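Local coordinates for endoglucanase A (Clostridium acetobutylicum, PDB 3IK2), which probably hydrolyses internal beta-1,4-glucosidic bonds in cellulose and related glucans, as a family 44 glycoside hydrolase, at residues 174-179 / 223-228; 218-223 / 270-275; 274-279 / 346-351. One frame throughout, in Å; residues are numbered along the deposited sequence.

Contact 1. Residues 174-179 / 223-228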
loop_
_atom_site.group_PDB
_atom_site.type_symbol
_atom_site.label_atom_id
_atom_site.label_comp_id
_atom_site.label_asym_id
_atom_site.label_seq_id
_atom_site.Cartn_x
_atom_site.Cartn_y
_atom_site.Cartn_z
ATOM N N GLY A 174 10.935 -7.240 -1.851
ATOM C CA GLY A 174 11.021 -5.917 -1.190
ATOM C C GLY A 174 11.321 -5.924 0.304
ATOM O O GLY A 174 10.892 -6.822 1.047
ATOM N N TYR A 175 12.075 -4.922 0.740
ATOM C CA TYR A 175 12.406 -4.727 2.160
ATOM C C TYR A 175 11.992 -3.341 2.591
ATOM O O TYR A 175 12.343 -2.352 1.956
ATOM C CB TYR A 175 13.918 -4.947 2.446
ATOM C CG TYR A 175 14.295 -6.402 2.295
ATOM C CD1 TYR A 175 14.249 -7.278 3.395
ATOM C CD2 TYR A 175 14.698 -6.918 1.047
ATOM C CE1 TYR A 175 14.555 -8.647 3.252
ATOM C CE2 TYR A 175 15.010 -8.262 0.898
ATOM C CZ TYR A 175 14.934 -9.116 2.003
ATOM O OH TYR A 175 15.262 -10.429 1.830
ATOM N N SER A 176 11.249 -3.271 3.686
ATOM C CA SER A 176 10.839 -1.984 4.241
ATOM C C SER A 176 11.870 -1.546 5.280
ATOM O O SER A 176 12.347 -2.367 6.098
ATOM C CB SER A 176 9.434 -2.038 4.869
ATOM O OG SER A 176 9.042 -0.748 5.367
ATOM N N LEU A 177 12.226 -0.269 5.219
ATOM C CA LEU A 177 13.169 0.355 6.164
ATOM C C LEU A 177 12.381 0.722 7.444
ATOM O O LEU A 177 12.004 1.895 7.654
ATOM C CB LEU A 177 13.833 1.576 5.510
ATOM C CG LEU A 177 15.019 1.451 4.501
ATOM C CD1 LEU A 177 15.416 0.023 4.030
ATOM C CD2 LEU A 177 14.904 2.408 3.324
ATOM N N ASP A 178 12.132 -0.293 8.289
ATOM C CA ASP A 178 11.309 -0.128 9.496
ATOM C C ASP A 178 9.897 0.394 9.159
ATOM O O ASP A 178 9.338 0.061 8.115
ATOM C CB ASP A 178 12.030 0.757 10.557
ATOM C CG ASP A 178 11.586 0.454 11.981
ATOM O OD1 ASP A 178 10.404 0.740 12.312
ATOM O OD2 ASP A 178 12.428 -0.051 12.772
ATOM N N ASN A 179 9.359 1.256 10.017
ATOM C CA ASN A 179 7.974 1.673 9.900
ATOM C C ASN A 179 7.697 2.971 10.619
ATOM O O ASN A 179 8.061 3.109 11.771
ATOM C CB ASN A 179 7.068 0.586 10.482
ATOM C CG ASN A 179 5.604 0.942 10.387
ATOM O OD1 ASN A 179 5.036 0.933 9.306
ATOM N ND2 ASN A 179 4.985 1.250 11.526
ATOM N N GLY A 223 11.123 3.175 1.591
ATOM C CA GLY A 223 11.322 4.155 2.655
ATOM C C GLY A 223 10.699 5.505 2.335
ATOM O O GLY A 223 10.383 5.783 1.186
ATOM N N PRO A 224 10.494 6.355 3.362
ATOM C CA PRO A 224 10.766 6.025 4.762
ATOM C C PRO A 224 9.621 5.318 5.484
ATOM O O PRO A 224 9.765 5.037 6.663
ATOM C CB PRO A 224 11.032 7.416 5.404
ATOM C CG PRO A 224 10.852 8.416 4.309
ATOM C CD PRO A 224 10.038 7.744 3.239
ATOM N N ALA A 225 8.529 5.001 4.782
ATOM C CA ALA A 225 7.268 4.491 5.385
ATOM C C ALA A 225 6.652 5.504 6.337
ATOM O O ALA A 225 6.381 5.213 7.506
ATOM C CB ALA A 225 7.448 3.112 6.074
ATOM N N LEU A 226 6.405 6.693 5.800
ATOM C CA LEU A 226 5.848 7.813 6.537
ATOM C C LEU A 226 4.363 7.604 6.840
ATOM O O LEU A 226 3.595 7.178 5.968
ATOM C CB LEU A 226 6.029 9.080 5.708
ATOM C CG LEU A 226 7.456 9.370 5.270
ATOM C CD1 LEU A 226 7.466 10.476 4.169
ATOM C CD2 LEU A 226 8.312 9.729 6.444
ATOM N N PHE A 227 3.969 7.922 8.064
ATOM C CA PHE A 227 2.626 7.622 8.575
ATOM C C PHE A 227 1.470 8.382 7.903
ATOM O O PHE A 227 0.315 7.940 7.948
ATOM C CB PHE A 227 2.605 7.804 10.105
ATOM C CG PHE A 227 2.298 9.222 10.587
ATOM C CD1 PHE A 227 0.976 9.655 10.752
ATOM C CD2 PHE A 227 3.319 10.093 10.941
ATOM C CE1 PHE A 227 0.699 10.940 11.208
ATOM C CE2 PHE A 227 3.040 11.391 11.439
ATOM C CZ PHE A 227 1.741 11.808 11.552
ATOM N N GLY A 228 1.774 9.529 7.292
ATOM C CA GLY A 228 0.714 10.483 6.952
ATOM C C GLY A 228 1.204 11.882 6.648
ATOM O O GLY A 228 2.388 12.157 6.748
#

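Contact 2. Residues 218-223 / 270-275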
loop_
_atom_site.group_PDB
_atom_site.type_symbol
_atom_site.label_atom_id
_atom_site.label_comp_id
_atom_site.label_asym_id
_atom_site.label_seq_id
_atom_site.Cartn_x
_atom_site.Cartn_y
_atom_site.Cartn_z
ATOM N N ALA A 218 19.514 -7.229 -5.950
ATOM C CA ALA A 218 18.307 -7.203 -6.798
ATOM C C ALA A 218 17.041 -6.882 -5.987
ATOM O O ALA A 218 15.981 -6.649 -6.548
ATOM C CB ALA A 218 18.154 -8.570 -7.497
ATOM N N ALA A 219 17.153 -6.877 -4.663
ATOM C CA ALA A 219 16.003 -6.573 -3.821
ATOM C C ALA A 219 15.753 -5.067 -3.763
ATOM O O ALA A 219 16.675 -4.250 -3.879
ATOM C CB ALA A 219 16.187 -7.152 -2.440
ATOM N N GLU A 220 14.488 -4.714 -3.589
ATOM C CA GLU A 220 14.043 -3.317 -3.609
ATOM C C GLU A 220 13.816 -2.775 -2.195
ATOM O O GLU A 220 13.391 -3.521 -1.285
ATOM C CB GLU A 220 12.755 -3.202 -4.412
ATOM C CG GLU A 220 12.993 -3.226 -5.913
ATOM C CD GLU A 220 11.685 -3.282 -6.693
ATOM O OE1 GLU A 220 10.609 -3.527 -6.084
ATOM O OE2 GLU A 220 11.736 -3.118 -7.927
ATOM N N THR A 221 14.111 -1.482 -2.021
ATOM C CA THR A 221 13.993 -0.838 -0.706
ATOM C C THR A 221 12.879 0.168 -0.719
ATOM O O THR A 221 12.680 0.871 -1.718
ATOM C CB THR A 221 15.309 -0.136 -0.248
ATOM O OG1 THR A 221 15.770 0.722 -1.290
ATOM C CG2 THR A 221 16.367 -1.181 0.099
ATOM N N PHE A 222 12.154 0.200 0.403
ATOM C CA PHE A 222 10.943 0.992 0.569
ATOM C C PHE A 222 11.217 1.846 1.783
ATOM O O PHE A 222 11.494 1.296 2.876
ATOM C CB PHE A 222 9.703 0.095 0.846
ATOM C CG PHE A 222 9.195 -0.667 -0.378
ATOM C CD1 PHE A 222 9.996 -1.627 -1.007
ATOM C CD2 PHE A 222 7.923 -0.411 -0.894
ATOM C CE1 PHE A 222 9.550 -2.309 -2.133
ATOM C CE2 PHE A 222 7.435 -1.107 -2.005
ATOM C CZ PHE A 222 8.259 -2.056 -2.653
ATOM N N GLY A 223 11.123 3.175 1.591
ATOM C CA GLY A 223 11.322 4.155 2.655
ATOM C C GLY A 223 10.699 5.505 2.335
ATOM O O GLY A 223 10.383 5.783 1.186
ATOM N N LEU A 270 19.777 3.409 -3.764
ATOM C CA LEU A 270 19.573 2.901 -2.423
ATOM C C LEU A 270 18.118 2.993 -2.046
ATOM O O LEU A 270 17.687 2.368 -1.088
ATOM C CB LEU A 270 20.463 3.629 -1.399
ATOM C CG LEU A 270 21.984 3.487 -1.503
ATOM C CD1 LEU A 270 22.634 4.423 -0.472
ATOM C CD2 LEU A 270 22.455 2.011 -1.314
ATOM N N LEU A 271 17.356 3.777 -2.794
ATOM C CA LEU A 271 15.932 3.866 -2.579
ATOM C C LEU A 271 15.242 3.463 -3.848
ATOM O O LEU A 271 15.371 4.146 -4.863
ATOM C CB LEU A 271 15.501 5.304 -2.189
ATOM C CG LEU A 271 13.994 5.517 -1.904
ATOM C CD1 LEU A 271 13.630 4.906 -0.526
ATOM C CD2 LEU A 271 13.513 7.007 -2.011
ATOM N N ASP A 272 14.487 2.365 -3.794
ATOM C CA ASP A 272 13.665 1.970 -4.942
ATOM C C ASP A 272 12.267 2.572 -4.910
ATOM O O ASP A 272 11.776 3.019 -5.931
ATOM C CB ASP A 272 13.594 0.460 -5.086
ATOM C CG ASP A 272 14.929 -0.130 -5.390
ATOM O OD1 ASP A 272 15.377 -0.015 -6.555
ATOM O OD2 ASP A 272 15.563 -0.662 -4.453
ATOM N N ALA A 273 11.627 2.564 -3.746
ATOM C CA ALA A 273 10.264 3.019 -3.635
ATOM C C ALA A 273 10.096 3.999 -2.484
ATOM O O ALA A 273 10.365 3.660 -1.316
ATOM C CB ALA A 273 9.282 1.805 -3.461
ATOM N N LEU A 274 9.656 5.218 -2.817
ATOM C CA LEU A 274 9.223 6.163 -1.803
ATOM C C LEU A 274 7.949 5.586 -1.186
ATOM O O LEU A 274 6.930 5.447 -1.869
ATOM C CB LEU A 274 8.938 7.552 -2.403
ATOM C CG LEU A 274 8.467 8.591 -1.352
ATOM C CD1 LEU A 274 9.626 8.989 -0.401
ATOM C CD2 LEU A 274 7.838 9.813 -2.010
ATOM N N ASP A 275 8.025 5.193 0.082
ATOM C CA ASP A 275 6.924 4.472 0.695
ATOM C C ASP A 275 6.162 5.321 1.704
ATOM O O ASP A 275 6.741 5.955 2.586
ATOM C CB ASP A 275 7.418 3.181 1.322
ATOM C CG ASP A 275 6.291 2.327 1.881
ATOM O OD1 ASP A 275 5.320 2.012 1.149
ATOM O OD2 ASP A 275 6.388 1.942 3.060
#

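Contact 3. Residues 274-279 / 346-351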
loop_
_atom_site.group_PDB
_atom_site.type_symbol
_atom_site.label_atom_id
_atom_site.label_comp_id
_atom_site.label_asym_id
_atom_site.label_seq_id
_atom_site.Cartn_x
_atom_site.Cartn_y
_atom_site.Cartn_z
ATOM N N LEU A 274 9.656 5.218 -2.817
ATOM C CA LEU A 274 9.223 6.163 -1.803
ATOM C C LEU A 274 7.949 5.586 -1.186
ATOM O O LEU A 274 6.930 5.447 -1.869
ATOM C CB LEU A 274 8.938 7.552 -2.403
ATOM C CG LEU A 274 8.467 8.591 -1.352
ATOM C CD1 LEU A 274 9.626 8.989 -0.401
ATOM C CD2 LEU A 274 7.838 9.813 -2.010
ATOM N N ASP A 275 8.025 5.193 0.082
ATOM C CA ASP A 275 6.924 4.472 0.695
ATOM C C ASP A 275 6.162 5.321 1.704
ATOM O O ASP A 275 6.741 5.955 2.586
ATOM C CB ASP A 275 7.418 3.181 1.322
ATOM C CG ASP A 275 6.291 2.327 1.881
ATOM O OD1 ASP A 275 5.320 2.012 1.149
ATOM O OD2 ASP A 275 6.388 1.942 3.060
ATOM N N LEU A 276 4.849 5.312 1.564
ATOM C CA LEU A 276 3.979 6.253 2.243
ATOM C C LEU A 276 2.778 5.485 2.785
ATOM O O LEU A 276 2.396 4.470 2.223
ATOM C CB LEU A 276 3.498 7.305 1.215
ATOM C CG LEU A 276 4.207 8.635 0.941
ATOM C CD1 LEU A 276 5.687 8.739 1.263
ATOM C CD2 LEU A 276 3.880 9.246 -0.444
ATOM N N HIS A 277 2.211 5.973 3.883
ATOM C CA HIS A 277 0.934 5.519 4.375
ATOM C C HIS A 277 -0.096 6.616 4.191
ATOM O O HIS A 277 0.209 7.791 4.325
ATOM C CB HIS A 277 1.027 5.086 5.846
ATOM C CG HIS A 277 1.988 3.966 6.068
ATOM N ND1 HIS A 277 2.389 3.563 7.320
ATOM C CD2 HIS A 277 2.659 3.183 5.185
ATOM C CE1 HIS A 277 3.259 2.573 7.202
ATOM N NE2 HIS A 277 3.447 2.332 5.916
ATOM N N TRP A 278 -1.320 6.225 3.862
ATOM C CA TRP A 278 -2.365 7.188 3.565
ATOM C C TRP A 278 -3.682 6.703 4.117
ATOM O O TRP A 278 -4.365 5.873 3.513
ATOM C CB TRP A 278 -2.461 7.415 2.069
ATOM C CG TRP A 278 -3.369 8.573 1.637
ATOM C CD1 TRP A 278 -4.523 8.478 0.920
ATOM C CD2 TRP A 278 -3.154 9.970 1.867
ATOM N NE1 TRP A 278 -5.037 9.732 0.685
ATOM C CE2 TRP A 278 -4.213 10.665 1.248
ATOM C CE3 TRP A 278 -2.167 10.702 2.534
ATOM C CZ2 TRP A 278 -4.321 12.070 1.285
ATOM C CZ3 TRP A 278 -2.267 12.097 2.566
ATOM C CH2 TRP A 278 -3.333 12.758 1.943
ATOM N N TYR A 279 -4.000 7.186 5.308
ATOM C CA TYR A 279 -5.305 6.981 5.887
ATOM C C TYR A 279 -5.952 8.325 5.720
ATOM O O TYR A 279 -5.484 9.292 6.313
ATOM C CB TYR A 279 -5.204 6.599 7.360
ATOM C CG TYR A 279 -4.557 5.245 7.572
ATOM C CD1 TYR A 279 -5.316 4.055 7.516
ATOM C CD2 TYR A 279 -3.189 5.144 7.839
ATOM C CE1 TYR A 279 -4.708 2.793 7.727
ATOM C CE2 TYR A 279 -2.577 3.880 8.039
ATOM C CZ TYR A 279 -3.345 2.713 7.975
ATOM O OH TYR A 279 -2.738 1.469 8.187
ATOM N N THR A 346 12.517 6.997 -9.183
ATOM C CA THR A 346 12.021 6.416 -7.942
ATOM C C THR A 346 10.551 6.053 -8.100
ATOM O O THR A 346 9.770 6.806 -8.683
ATOM C CB THR A 346 12.252 7.336 -6.746
ATOM O OG1 THR A 346 13.639 7.707 -6.713
ATOM C CG2 THR A 346 11.881 6.653 -5.415
ATOM N N LYS A 347 10.173 4.891 -7.568
ATOM C CA LYS A 347 8.780 4.469 -7.609
ATOM C C LYS A 347 7.977 4.922 -6.391
ATOM O O LYS A 347 8.538 5.298 -5.369
ATOM C CB LYS A 347 8.703 2.938 -7.728
ATOM C CG LYS A 347 9.385 2.397 -8.953
ATOM C CD LYS A 347 9.824 0.994 -8.572
ATOM C CE LYS A 347 10.499 0.256 -9.678
ATOM N NZ LYS A 347 10.375 -1.156 -9.275
ATOM N N LEU A 348 6.659 4.826 -6.500
ATOM C CA LEU A 348 5.769 5.285 -5.442
ATOM C C LEU A 348 5.030 4.099 -4.884
ATOM O O LEU A 348 4.427 3.338 -5.633
ATOM C CB LEU A 348 4.747 6.323 -5.973
ATOM C CG LEU A 348 3.703 6.885 -5.003
ATOM C CD1 LEU A 348 4.383 7.454 -3.734
ATOM C CD2 LEU A 348 2.849 7.954 -5.748
ATOM N N SER A 349 5.056 3.977 -3.564
ATOM C CA SER A 349 4.360 2.890 -2.861
ATOM C C SER A 349 3.412 3.438 -1.791
ATOM O O SER A 349 3.712 4.460 -1.145
ATOM C CB SER A 349 5.381 1.938 -2.255
ATOM O OG SER A 349 4.801 1.074 -1.298
ATOM N N PHE A 350 2.245 2.792 -1.653
ATOM C CA PHE A 350 1.357 2.996 -0.482
ATOM C C PHE A 350 1.209 1.690 0.289
ATOM O O PHE A 350 0.311 0.886 0.016
ATOM C CB PHE A 350 -0.022 3.541 -0.876
ATOM C CG PHE A 350 0.016 4.965 -1.435
ATOM C CD1 PHE A 350 0.049 5.191 -2.815
ATOM C CD2 PHE A 350 0.027 6.073 -0.576
ATOM C CE1 PHE A 350 0.110 6.501 -3.329
ATOM C CE2 PHE A 350 0.079 7.380 -1.085
ATOM C CZ PHE A 350 0.129 7.594 -2.465
ATOM N N SER A 351 2.109 1.471 1.245
ATOM C CA SER A 351 2.145 0.212 1.991
ATOM C C SER A 351 1.125 0.098 3.121
ATOM O O SER A 351 0.962 -0.976 3.685
ATOM C CB SER A 351 3.553 -0.079 2.503
ATOM O OG SER A 351 3.943 0.929 3.397
#

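Contact 1. Residues 174-179 / 223-228
Leu177 and Gly223 make one of two apolar touches between two neighbouring strands of the parallel TIM-like barrel. The CD2 methyl of Leu177 rests 4.0 Å from Gly223 CA, on bare backbone. Leu177 CG stands anti to its own carbonyl carbon (chi1 -79°), which brings CD2 over Gly223; the side chain also packs on Asp205 and Leu208 of helix 198-215. The second apolar group is Ala225. Its CB faces the turn of 174-179 and sits 4.1 Å from Asp178 O, a similar distance from Asn179 CA, and 4.2 Å from Ser176 OG.

The strand segments cross at 65° here, and their axes come no closer than 6.2 Å. Both segments are bent: Leu177 is the centre of an inverse gamma turn, whereas a cis peptide precedes Pro224 and Ala225 takes a left-handed helical backbone conformation.

Polar bonding runs within 174-179 and to other neighbours. Ser176 OG donates to Asp178 O over 2.9 Å, in the plane of that carbonyl, tying the start of the turn to its far side. The Asp178 carboxylate bonds loops and the start of helix 184-187: OD2 accepts from the amides of Ala105 and Gly106, and OD1 bonds Thr43 and Trp184. Asn179 OD1 has a weak bond to Arg36.

The chemistry across the contact is therefore van der Waals packing of one methyl on glycine backbone and another beneath a hydrogen-bonded turn, which implies that the turn is fixed by its own bonds and those to its surroundings, and rests on Gly223 CA and Ala225 CB.

Contact 2. Residues 218-223 / 270-275
Leu270 O and Thr221 OG1 open the pairing of two adjacent parallel strands of the TIM-like barrel with a short hydrogen bond of 2.5 Å. The hydroxyl, set between the Thr221 backbone N and carbonyl carbon (chi1 51°), approaches from above the carbonyl plane. Leu271 leads away at its base, but its CD1 returns to within 3.7 Å of Gly223 N. The Asp272 amide donates to Thr221 OG1 and weakly to Thr221 O, and Asp272 OD2 takes the Thr221 amide on the anti lone pair at 2.9 Å. The same OD2 forms a salt bridge with Lys213 of helix 198-215.

Regular strand pairing begins at Ala273, whose amide donates to Thr221 O and whose O accepts from Gly223 N in a nearly straight bond (165° at the hydrogen). Its CB methyl makes a CH-pi contact over one face of the Phe222 ring, 3.8 Å from the centroid; Phe381 also meets that ring edge-to-face. At Leu274, the CA-H points at Gly223 O. Asp275 sets its CB beside Phe222 CB, and its amide closes the run by donating to Gly223 O at 2.7 Å, standing 55° out of that carbonyl's plane.

Contact 3. Residues 274-279 / 346-351
Asp275 reaches across to Ser349 and Ser351 and joins the two strands through its carboxylate. The side chain leaves CB with CG anti to the backbone N (chi1 -175°), a course that swings the carboxylate over toward 346-351. CG itself lies close to the hydroxyl of Ser351. From there each oxygen takes one serine hydroxyl. OD1 is met on its anti side by Ser349 OG at 2.7 Å, the donor standing 28° out of the carboxylate plane, and a weak bond from Ser351 N adds to it. OD2 takes Ser351 OG on its syn lone pair, also at 2.7 Å, and packs against Ala225 CB of the preceding strand. Both oxygens of this buried group are thus satisfied, and its rotation is fixed from two directions.

Ser351 OG has a further neighbour. His277 NE2 brings the edge of its ring to this hydroxyl, in plane and 2.9 Å away, as a weak donor, while ND1 at the other side of the ring bonds Glu180. A chain of polar groups therefore runs from Glu180 through His277 and Ser351 to Asp275.

The other face of the pair is hydrophobic. Leu276 and Leu348 cross at about a right angle, CD2 to CD1 at 3.8 Å, and Trp278 CB touches Phe350 CD2 at 3.9 Å; Val335 and Leu331 of helix 331-342 pack on this face.

Parallel backbone bonds, such as Ser349 N to Leu274 O at 2.9 Å, hold the strands in register. This is the two-sided wall of a TIM-like barrel, one face inside the barrel and the other packed against the outer helices; in glycosidases of this fold the active site lies at the C-terminal ends of the strands.

In the fold
The three contacts follow one another round the wall of the eight-stranded parallel barrel. Contact 1 joins strands 174-177 and 220-226, contact 2 joins 220-226 and 273-278, and contact 3 joins 273-278 and 347-353. Their centres lie about 8 to 10 Å apart. Contacts 1 and 2 share Gly223 and alternate along the chain, contacts 2 and 3 share Leu274 and Asp275, and contacts 1 and 3 come in series. Helices 198-215, 251-266 and 331-342 fall between successive strands, as beta-alpha-beta crossovers require. In the sheet the four strands are consecutive, and the Glu220-Lys347 salt bridge ties 220-226 to 347-353 across 273-278. Together they build half the barrel wall of this family 44 glycosidase.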